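Local coordinates for protein tryptophan halogenase (Shewanella frigidimarina, PDB 2PYX) that probably works as an FAD-dependent monooxygenase of the tryptophan halogenase family, at residues A[246-251]-A[334-339]; A[340-345]-A[395-400]; A[346-351]-A[369-374]. One frame throughout, in Å; residues are numbered along the deposited sequence. Where two conformers were deposited one is given.

Contact 1: residues A[246-251]-A[334-339]; sequences SQKSVL and INPGYR. With TLA (L(+)-tartaric acid), chain E.
Ser246 OG is gripped from two directions: it donates to Asn335 OD1 (2.7 Å), lying in that carbonyl's plane on a lone pair, and accepts from Lys248 N at 3.3 Å. The second bond makes an ST turn, which carries the chain from the end of strand 244-246 into helix 248-251. With OG anti to the backbone N (chi1 177°), the hydroxyl lies beside the carbonyl carbon, where Lys248 N reaches it. Ser246 and Gly337 form an antiparallel non-hydrogen-bonded pair, part of a three-stranded sheet, with CA atoms 4.3 Å apart; a CB on Gly337 would clash with Ser246 CA. Next to this pair Gln247, the N-cap residue, sends its backbone N to Pro336 O over 2.8 Å in a nearly straight bond (175°). Lys248 crosses the proline ring, with CB 3.8 Å from Pro336 CG, and bends at chi3; its NZ pairs with Asp254 and donates to O4 and O3 of a tartrate, probably from the crystallisation liquor. An alanine here would probably leave Asp254 without its charge partner and strip Pro336 CD of the packing that CG and CE supply. Further along the strand, the amide of Gln247 and the ring of Tyr338 cross with their planes 28° apart. The amide is held by a bond from NE2 to Leu245 O, and that same NE2 approaches Tyr338 CE1 to 3.4 Å.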
loop_
_atom_site.group_PDB
_atom_site.type_symbol
_atom_site.label_atom_id
_atom_site.label_comp_id
_atom_site.label_asym_id
_atom_site.label_seq_id
_atom_site.Cartn_x
_atom_site.Cartn_y
_atom_site.Cartn_z
ATOM N N SER A 246 -3.024 19.479 2.092
ATOM C CA SER A 246 -2.654 19.184 0.731
ATOM C C SER A 246 -1.170 18.954 0.593
ATOM O O SER A 246 -0.361 19.742 1.125
ATOM C CB SER A 246 -2.999 20.369 -0.177
ATOM O OG SER A 246 -2.582 20.111 -1.512
ATOM N N GLN A 247 -0.819 17.923 -0.182
ATOM C CA GLN A 247 0.553 17.611 -0.465
ATOM C C GLN A 247 0.894 17.766 -1.945
ATOM O O GLN A 247 1.926 17.306 -2.438
ATOM C CB GLN A 247 0.894 16.214 0.021
ATOM C CG GLN A 247 0.635 16.037 1.545
ATOM C CD GLN A 247 1.455 16.926 2.410
ATOM O OE1 GLN A 247 2.651 17.080 2.180
ATOM N NE2 GLN A 247 0.824 17.540 3.436
ATOM N N LYS A 248 0.022 18.469 -2.658
ATOM C CA LYS A 248 0.245 18.630 -4.099
ATOM C C LYS A 248 1.492 19.459 -4.385
ATOM O O LYS A 248 2.095 19.279 -5.445
ATOM C CB LYS A 248 -0.979 19.252 -4.803
ATOM C CG LYS A 248 -1.034 18.922 -6.273
ATOM C CD LYS A 248 -1.978 19.766 -7.031
ATOM C CE LYS A 248 -3.413 19.584 -6.655
ATOM N NZ LYS A 248 -4.363 20.291 -7.638
ATOM N N SER A 249 1.879 20.354 -3.477
ATOM C CA SER A 249 3.070 21.186 -3.713
ATOM C C SER A 249 4.379 20.381 -3.611
ATOM O O SER A 249 5.458 20.841 -4.003
ATOM C CB SER A 249 3.103 22.408 -2.790
ATOM O OG SER A 249 3.403 22.024 -1.491
ATOM N N VAL A 250 4.256 19.159 -3.081
ATOM C CA VAL A 250 5.344 18.205 -3.028
ATOM C C VAL A 250 5.302 17.221 -4.201
ATOM O O VAL A 250 6.297 17.003 -4.867
ATOM C CB VAL A 250 5.313 17.406 -1.688
ATOM C CG1 VAL A 250 6.415 16.337 -1.616
ATOM C CG2 VAL A 250 5.446 18.337 -0.523
ATOM N N LEU A 251 4.157 16.578 -4.427
ATOM C CA LEU A 251 4.071 15.484 -5.404
ATOM C C LEU A 251 3.582 15.906 -6.786
ATOM O O LEU A 251 3.820 15.176 -7.731
ATOM C CB LEU A 251 3.152 14.394 -4.887
ATOM C CG LEU A 251 3.613 13.716 -3.598
ATOM C CD1 LEU A 251 2.586 12.698 -3.143
ATOM C CD2 LEU A 251 4.974 13.091 -3.735
ATOM N N ILE A 334 -7.836 14.616 -8.178
ATOM C CA ILE A 334 -7.769 14.670 -6.715
ATOM C C ILE A 334 -6.968 15.885 -6.232
ATOM O O ILE A 334 -6.259 16.571 -7.009
ATOM C CB ILE A 334 -7.093 13.406 -6.121
ATOM C CG1 ILE A 334 -5.659 13.309 -6.590
ATOM C CG2 ILE A 334 -7.825 12.149 -6.577
ATOM C CD1 ILE A 334 -4.812 12.272 -5.807
ATOM N N ASN A 335 -7.109 16.153 -4.937
ATOM C CA ASN A 335 -6.153 16.977 -4.208
ATOM C C ASN A 335 -5.425 15.954 -3.281
ATOM O O ASN A 335 -6.009 15.519 -2.267
ATOM C CB ASN A 335 -6.858 18.045 -3.416
ATOM C CG ASN A 335 -5.903 18.963 -2.657
ATOM O OD1 ASN A 335 -4.643 18.898 -2.817
ATOM N ND2 ASN A 335 -6.505 19.852 -1.798
ATOM N N PRO A 336 -4.196 15.499 -3.642
ATOM C CA PRO A 336 -3.428 14.544 -2.837
ATOM C C PRO A 336 -3.111 15.170 -1.476
ATOM O O PRO A 336 -2.713 16.329 -1.398
ATOM C CB PRO A 336 -2.129 14.359 -3.630
ATOM C CG PRO A 336 -1.988 15.576 -4.390
ATOM C CD PRO A 336 -3.391 15.978 -4.776
ATOM N N GLY A 337 -3.290 14.397 -0.406
ATOM C CA GLY A 337 -3.008 14.894 0.934
ATOM C C GLY A 337 -3.710 14.082 1.973
ATOM O O GLY A 337 -4.201 12.994 1.686
ATOM N N TYR A 338 -3.662 14.589 3.195
ATOM C CA TYR A 338 -4.185 13.855 4.321
ATOM C C TYR A 338 -4.778 14.783 5.349
ATOM O O TYR A 338 -4.402 15.940 5.485
ATOM C CB TYR A 338 -3.129 12.933 4.920
ATOM C CG TYR A 338 -1.908 13.631 5.444
ATOM C CD1 TYR A 338 -0.839 13.937 4.615
ATOM C CD2 TYR A 338 -1.782 13.928 6.793
ATOM C CE1 TYR A 338 0.287 14.592 5.103
ATOM C CE2 TYR A 338 -0.648 14.575 7.276
ATOM C CZ TYR A 338 0.396 14.897 6.423
ATOM O OH TYR A 338 1.555 15.500 6.914
ATOM N N ARG A 339 -5.739 14.230 6.076
ATOM C CA ARG A 339 -6.357 14.981 7.144
ATOM C C ARG A 339 -5.375 15.176 8.284
ATOM O O ARG A 339 -4.547 14.314 8.545
ATOM C CB ARG A 339 -7.610 14.260 7.632
ATOM C CG ARG A 339 -8.720 14.162 6.607
ATOM C CD ARG A 339 -9.477 15.466 6.483
ATOM N NE ARG A 339 -10.248 15.452 5.259
ATOM C CZ ARG A 339 -10.978 16.456 4.806
ATOM N NH1 ARG A 339 -11.076 17.572 5.482
ATOM N NH2 ARG A 339 -11.622 16.324 3.659
HETATM O O1 TLA E . -9.883 19.517 -10.522
HETATM O O11 TLA E . -8.028 20.636 -11.070
HETATM C C1 TLA E . -8.865 20.251 -10.243
HETATM C C2 TLA E . -8.628 20.641 -8.827
HETATM O O2 TLA E . -7.606 21.654 -8.686
HETATM C C3 TLA E . -8.172 19.388 -8.100
HETATM O O3 TLA E . -7.023 18.814 -8.716
HETATM C C4 TLA E . -7.899 19.780 -6.693
HETATM O O4 TLA E . -6.704 19.835 -6.306
HETATM O O41 TLA E . -8.908 20.039 -5.985
HETATM O O HOH W 1 2.929 17.348 5.878
#

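Contact 2: residues A[340-345]-A[395-400]; sequences AKCWQN and ERYQQH
One face of the Tyr397 ring receives the backbone and side chain of Cys342: CB stands 3.6 Å above the ring plane, offset toward the rim, in a CH-pi contact, and the backbone N lies over the same ring beside CE2. The sulfur sits further round, SG being 4.3 Å from the ring centroid and oblique to it, a Cys sulfur-aromatic contact. At the edge, close to the ring plane, Ala340 O comes to 4.0 Å from Tyr397 CE2. Trp401 meets the same tyrosine edge-to-face. With CG anti to the backbone N (chi1 160°), the ring leaves helix 383-413 toward the loop that leads into strand 343-344, the outermost strand at one end of the six-stranded mixed sheet. The next helix residue, Gln398, stretches beyond CG to donate from NE2 to Ala340 O, two residues before Cys342, at 2.9 Å, with an N-H...O angle of 153° and the donor tilted 16° from the carbonyl plane. Lys341 runs alongside Gln398, pointing the same way, while its NZ turns to Gln344 OE1, 2.8 Å off. The phenol OH of Tyr397 finds its main partner in Arg339 O, just before the loop. Asn394, one turn back along the helix, donates from ND2 to Trp343 O, and its OD1 accepts a weak bond from Cys342 N. Helix side chains thus bind mostly backbone carbonyls here, so the polar bonds probably help to hold the path of the 339-343 chain, while cysteine and ring supply the apolar contact.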
loop_
_atom_site.group_PDB
_atom_site.type_symbol
_atom_site.label_atom_id
_atom_site.label_comp_id
_atom_site.label_asym_id
_atom_site.label_seq_id
_atom_site.Cartn_x
_atom_site.Cartn_y
_atom_site.Cartn_z
ATOM N N ALA A 340 -5.445 16.301 8.988
ATOM C CA ALA A 340 -4.423 16.588 9.992
ATOM C C ALA A 340 -4.351 15.529 11.126
ATOM O O ALA A 340 -3.294 15.337 11.731
ATOM C CB ALA A 340 -4.672 17.970 10.570
ATOM N N LYS A 341 -5.506 14.939 11.440
ATOM C CA LYS A 341 -5.659 13.862 12.408
ATOM C C LYS A 341 -6.513 12.783 11.742
ATOM O O LYS A 341 -7.346 13.126 10.899
ATOM C CB LYS A 341 -6.434 14.396 13.637
ATOM C CG LYS A 341 -5.705 15.373 14.500
ATOM C CD LYS A 341 -6.612 16.221 15.355
ATOM C CE LYS A 341 -6.968 15.585 16.611
ATOM N NZ LYS A 341 -7.607 16.617 17.519
ATOM N N CYS A 342 -6.366 11.523 12.120
ATOM C CA CYS A 342 -7.334 10.477 11.720
ATOM C C CYS A 342 -8.422 10.227 12.772
ATOM O O CYS A 342 -9.409 9.575 12.447
ATOM C CB CYS A 342 -6.688 9.134 11.407
ATOM S SG CYS A 342 -5.935 8.270 12.781
ATOM N N TRP A 343 -8.264 10.740 13.983
ATOM C CA TRP A 343 -9.166 10.423 15.087
ATOM C C TRP A 343 -9.527 11.728 15.824
ATOM O O TRP A 343 -8.658 12.397 16.353
ATOM C CB TRP A 343 -8.514 9.429 16.038
ATOM C CG TRP A 343 -9.391 8.804 17.076
ATOM C CD1 TRP A 343 -10.552 9.297 17.599
ATOM C CD2 TRP A 343 -9.130 7.556 17.734
ATOM N NE1 TRP A 343 -11.047 8.403 18.553
ATOM C CE2 TRP A 343 -10.194 7.339 18.659
ATOM C CE3 TRP A 343 -8.095 6.606 17.648
ATOM C CZ2 TRP A 343 -10.246 6.223 19.456
ATOM C CZ3 TRP A 343 -8.153 5.494 18.428
ATOM C CH2 TRP A 343 -9.227 5.309 19.337
ATOM N N GLN A 344 -10.801 12.114 15.751
ATOM C CA GLN A 344 -11.293 13.338 16.390
ATOM C C GLN A 344 -12.545 12.947 17.171
ATOM O O GLN A 344 -13.441 12.309 16.620
ATOM C CB GLN A 344 -11.647 14.379 15.313
ATOM C CG GLN A 344 -12.211 15.689 15.852
ATOM C CD GLN A 344 -11.191 16.430 16.686
ATOM O OE1 GLN A 344 -10.087 16.770 16.218
ATOM N NE2 GLN A 344 -11.538 16.688 17.946
ATOM N N ASN A 345 -12.611 13.370 18.427
ATOM C CA ASN A 345 -13.682 12.967 19.314
ATOM C C ASN A 345 -13.756 11.428 19.253
ATOM O O ASN A 345 -12.754 10.738 19.524
ATOM C CB ASN A 345 -14.978 13.694 18.925
ATOM C CG ASN A 345 -14.954 15.162 19.273
ATOM O OD1 ASN A 345 -14.308 15.964 18.599
ATOM N ND2 ASN A 345 -15.628 15.518 20.360
ATOM N N GLU A 395 -0.491 10.797 16.623
ATOM C CA GLU A 395 0.918 11.108 16.483
ATOM C C GLU A 395 1.552 10.095 15.530
ATOM O O GLU A 395 2.330 10.459 14.625
ATOM C CB GLU A 395 1.588 11.070 17.841
ATOM C CG GLU A 395 3.073 11.209 17.778
ATOM C CD GLU A 395 3.656 11.346 19.140
ATOM O OE1 GLU A 395 3.667 10.340 19.861
ATOM O OE2 GLU A 395 4.078 12.463 19.493
ATOM N N ARG A 396 1.231 8.811 15.699
ATOM C CA ARG A 396 1.813 7.774 14.829
ATOM C C ARG A 396 1.318 7.942 13.402
ATOM O O ARG A 396 2.105 7.806 12.447
ATOM C CB ARG A 396 1.500 6.340 15.317
ATOM C CG ARG A 396 2.155 5.237 14.525
ATOM C CD ARG A 396 3.679 5.219 14.553
ATOM N NE ARG A 396 4.214 5.060 15.915
ATOM C CZ ARG A 396 4.167 3.945 16.639
ATOM N NH1 ARG A 396 3.619 2.851 16.195
ATOM N NH2 ARG A 396 4.688 3.937 17.856
ATOM N N TYR A 397 0.038 8.249 13.251
ATOM C CA TYR A 397 -0.555 8.539 11.929
ATOM C C TYR A 397 0.172 9.668 11.220
ATOM O O TYR A 397 0.518 9.560 10.012
ATOM C CB TYR A 397 -2.018 8.860 12.131
ATOM C CG TYR A 397 -2.711 9.607 11.048
ATOM C CD1 TYR A 397 -3.352 8.935 10.017
ATOM C CD2 TYR A 397 -2.783 10.985 11.063
ATOM C CE1 TYR A 397 -4.046 9.640 8.998
ATOM C CE2 TYR A 397 -3.461 11.686 10.074
ATOM C CZ TYR A 397 -4.061 11.010 9.018
ATOM O OH TYR A 397 -4.778 11.681 8.022
ATOM N N GLN A 398 0.465 10.728 11.977
ATOM C CA GLN A 398 1.204 11.882 11.436
ATOM C C GLN A 398 2.636 11.478 11.026
ATOM O O GLN A 398 3.165 11.902 9.964
ATOM C CB GLN A 398 1.190 12.999 12.466
ATOM C CG GLN A 398 -0.183 13.617 12.591
ATOM C CD GLN A 398 -0.439 14.321 13.912
ATOM O OE1 GLN A 398 0.459 14.403 14.776
ATOM N NE2 GLN A 398 -1.683 14.823 14.080
ATOM N N GLN A 399 3.290 10.651 11.839
ATOM C CA GLN A 399 4.618 10.105 11.496
ATOM C C GLN A 399 4.517 9.309 10.175
ATOM O O GLN A 399 5.339 9.442 9.273
ATOM C CB GLN A 399 5.149 9.170 12.586
ATOM C CG GLN A 399 5.494 9.828 13.926
ATOM C CD GLN A 399 6.788 10.641 13.936
ATOM O OE1 GLN A 399 7.480 10.791 12.924
ATOM N NE2 GLN A 399 7.129 11.153 15.121
ATOM N N HIS A 400 3.525 8.443 10.079
ATOM C CA HIS A 400 3.326 7.633 8.850
ATOM C C HIS A 400 3.159 8.484 7.623
ATOM O O HIS A 400 3.806 8.224 6.598
ATOM C CB HIS A 400 2.145 6.707 8.975
ATOM C CG HIS A 400 2.380 5.554 9.904
ATOM N ND1 HIS A 400 3.623 4.994 10.118
ATOM C CD2 HIS A 400 1.496 4.806 10.611
ATOM C CE1 HIS A 400 3.489 3.958 10.943
ATOM N NE2 HIS A 400 2.211 3.832 11.264
#

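Contact 3: residues A[346-351]-A[369-374]; sequences NCIAIG and EWTAST
Strand 347-349, next to the end of a six-stranded Rossmann-like sheet, packs on helix 363-377 through one branch of Thr371, CG2, which meets two isoleucines of the strand side. CG2 is anti to the backbone N while OG1 lies beside it (chi1 -46°), and that rotation turns the methyl to the strand. Ile350 CG1 comes to 3.6 Å from Thr371 CG2, and the two side chains slide past each other in opposite directions. Ile348 adds its CD1, 3.7 Å from the same Thr371 CG2; two conformers were modelled for this isoleucine, so its share is less certain. Beyond the threonine the Ile350 chain carries on to the next helix residue, with CD1 4.3 Å from Ala372 CB. No direct hydrogen bond joins the two segments. A water does it instead, donating to Ala349 O at 2.9 Å and to Thr371 OG1 at 2.8 Å, while OG1 also bonds to Leu367 O, one turn back in its own helix. The hydroxyl of this buried threonine is thus satisfied by its own helix and by a water that links it to Ala349 O. The side chain of Ile350 lies about 4 Å from that of Ala18, predicted to bind FAD. Around the contact, strand 224-227 runs parallel to 347-349 and touches both isoleucines through Ile226, and helix 16-31 reaches Ile350 and Ala372 through Thr22.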
loop_
_atom_site.group_PDB
_atom_site.type_symbol
_atom_site.label_atom_id
_atom_site.label_comp_id
_atom_site.label_asym_id
_atom_site.label_seq_id
_atom_site.Cartn_x
_atom_site.Cartn_y
_atom_site.Cartn_z
ATOM N N ASN A 346 -14.921 10.891 18.917
ATOM C CA ASN A 346 -15.151 9.431 18.873
ATOM C C ASN A 346 -15.298 8.913 17.464
ATOM O O ASN A 346 -16.023 7.948 17.205
ATOM C CB ASN A 346 -16.372 9.026 19.713
ATOM C CG ASN A 346 -17.647 9.618 19.220
ATOM O OD1 ASN A 346 -17.692 10.678 18.561
ATOM N ND2 ASN A 346 -18.764 8.917 19.528
ATOM N N CYS A 347 -14.569 9.552 16.542
ATOM C CA CYS A 347 -14.614 9.232 15.129
ATOM C C CYS A 347 -13.196 9.015 14.610
ATOM O O CYS A 347 -12.326 9.875 14.776
ATOM C CB CYS A 347 -15.285 10.344 14.317
ATOM S SG CYS A 347 -15.321 10.035 12.519
ATOM N N ILE A 348 -12.986 7.867 13.976
ATOM C CA ILE A 348 -11.709 7.600 13.315
ATOM C C ILE A 348 -11.948 7.319 11.829
ATOM O O ILE A 348 -12.837 6.572 11.442
ATOM C CB ILE A 348 -10.925 6.493 14.066
ATOM C CG1 ILE A 348 -9.491 6.355 13.533
ATOM C CG2 ILE A 348 -11.678 5.170 14.075
ATOM C CD1 ILE A 348 -8.650 5.334 14.296
ATOM N N ALA A 349 -11.133 7.955 10.983
ATOM C CA ALA A 349 -11.247 7.813 9.546
ATOM C C ALA A 349 -10.279 6.731 9.057
ATOM O O ALA A 349 -9.094 6.717 9.427
ATOM C CB ALA A 349 -10.981 9.117 8.825
ATOM N N ILE A 350 -10.784 5.848 8.209
ATOM C CA ILE A 350 -9.988 4.759 7.658
ATOM C C ILE A 350 -10.223 4.707 6.138
ATOM O O ILE A 350 -11.381 4.761 5.671
ATOM C CB ILE A 350 -10.301 3.407 8.345
ATOM C CG1 ILE A 350 -10.060 3.537 9.860
ATOM C CG2 ILE A 350 -9.522 2.259 7.735
ATOM C CD1 ILE A 350 -10.189 2.275 10.690
ATOM N N GLY A 351 -9.135 4.624 5.390
ATOM C CA GLY A 351 -9.184 4.697 3.956
ATOM C C GLY A 351 -9.116 6.132 3.467
ATOM O O GLY A 351 -8.463 6.987 4.112
ATOM N N GLU A 369 -4.983 -1.140 6.730
ATOM C CA GLU A 369 -4.576 -2.216 7.640
ATOM C C GLU A 369 -3.970 -1.626 8.913
ATOM O O GLU A 369 -4.240 -2.118 9.986
ATOM C CB GLU A 369 -3.529 -3.084 6.962
ATOM C CG GLU A 369 -3.944 -3.898 5.754
ATOM C CD GLU A 369 -2.715 -4.657 5.275
ATOM O OE1 GLU A 369 -2.452 -5.730 5.815
ATOM O OE2 GLU A 369 -1.975 -4.144 4.405
ATOM N N TRP A 370 -3.103 -0.623 8.782
ATOM C CA TRP A 370 -2.462 -0.041 9.952
ATOM C C TRP A 370 -3.531 0.557 10.861
ATOM O O TRP A 370 -3.537 0.328 12.059
ATOM C CB TRP A 370 -1.405 1.043 9.583
ATOM C CG TRP A 370 -0.982 1.727 10.814
ATOM C CD1 TRP A 370 -0.102 1.239 11.767
ATOM C CD2 TRP A 370 -1.486 2.962 11.341
ATOM N NE1 TRP A 370 -0.028 2.105 12.821
ATOM C CE2 TRP A 370 -0.854 3.177 12.595
ATOM C CE3 TRP A 370 -2.374 3.929 10.877
ATOM C CZ2 TRP A 370 -1.150 4.278 13.394
ATOM C CZ3 TRP A 370 -2.628 5.035 11.664
ATOM C CH2 TRP A 370 -2.024 5.196 12.917
ATOM N N THR A 371 -4.429 1.353 10.294
ATOM C CA THR A 371 -5.342 2.080 11.140
ATOM C C THR A 371 -6.313 1.109 11.856
ATOM O O THR A 371 -6.578 1.212 13.063
ATOM C CB THR A 371 -6.150 3.141 10.370
ATOM O OG1 THR A 371 -5.306 3.909 9.495
ATOM C CG2 THR A 371 -6.812 4.078 11.369
ATOM N N ALA A 372 -6.848 0.150 11.100
ATOM C CA ALA A 372 -7.790 -0.817 11.639
ATOM C C ALA A 372 -7.125 -1.724 12.671
ATOM O O ALA A 372 -7.698 -2.004 13.722
ATOM C CB ALA A 372 -8.413 -1.639 10.510
ATOM N N SER A 373 -5.937 -2.213 12.344
ATOM C CA SER A 373 -5.234 -3.084 13.286
ATOM C C SER A 373 -4.862 -2.312 14.571
ATOM O O SER A 373 -4.939 -2.858 15.667
ATOM C CB SER A 373 -3.987 -3.740 12.664
ATOM O OG SER A 373 -3.005 -2.792 12.278
ATOM N N THR A 374 -4.459 -1.055 14.422
ATOM C CA THR A 374 -4.123 -0.229 15.567
ATOM C C THR A 374 -5.332 -0.017 16.434
ATOM O O THR A 374 -5.248 -0.142 17.653
ATOM C CB THR A 374 -3.533 1.111 15.087
ATOM O OG1 THR A 374 -2.312 0.806 14.400
ATOM C CG2 THR A 374 -3.233 2.006 16.230
HETATM O O HOH W 2 -6.386 6.298 8.563
#

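How the contacts relate
Following the chain from the N terminus, contact 1 closes a long loop, from the end of strand 244-246 round to strand 337-339, before contact 2 opens. Contact 2 then brings the chain entering strand 343-344 to helix 383-413, and contact 3, from strand 347-349 to helix 363-377, is nested inside that loop. The bond from Tyr397 to the end of strand 337-339 joins contacts 1 and 2, tying the three-stranded sheet to the long helix. Cys342 O bonds to Ala349 N, making contacts 2 and 3 neighbours in the six-stranded sheet, while His400 and Arg396 pack on Trp370 where their two helices meet. Contacts 1 and 3 do not touch.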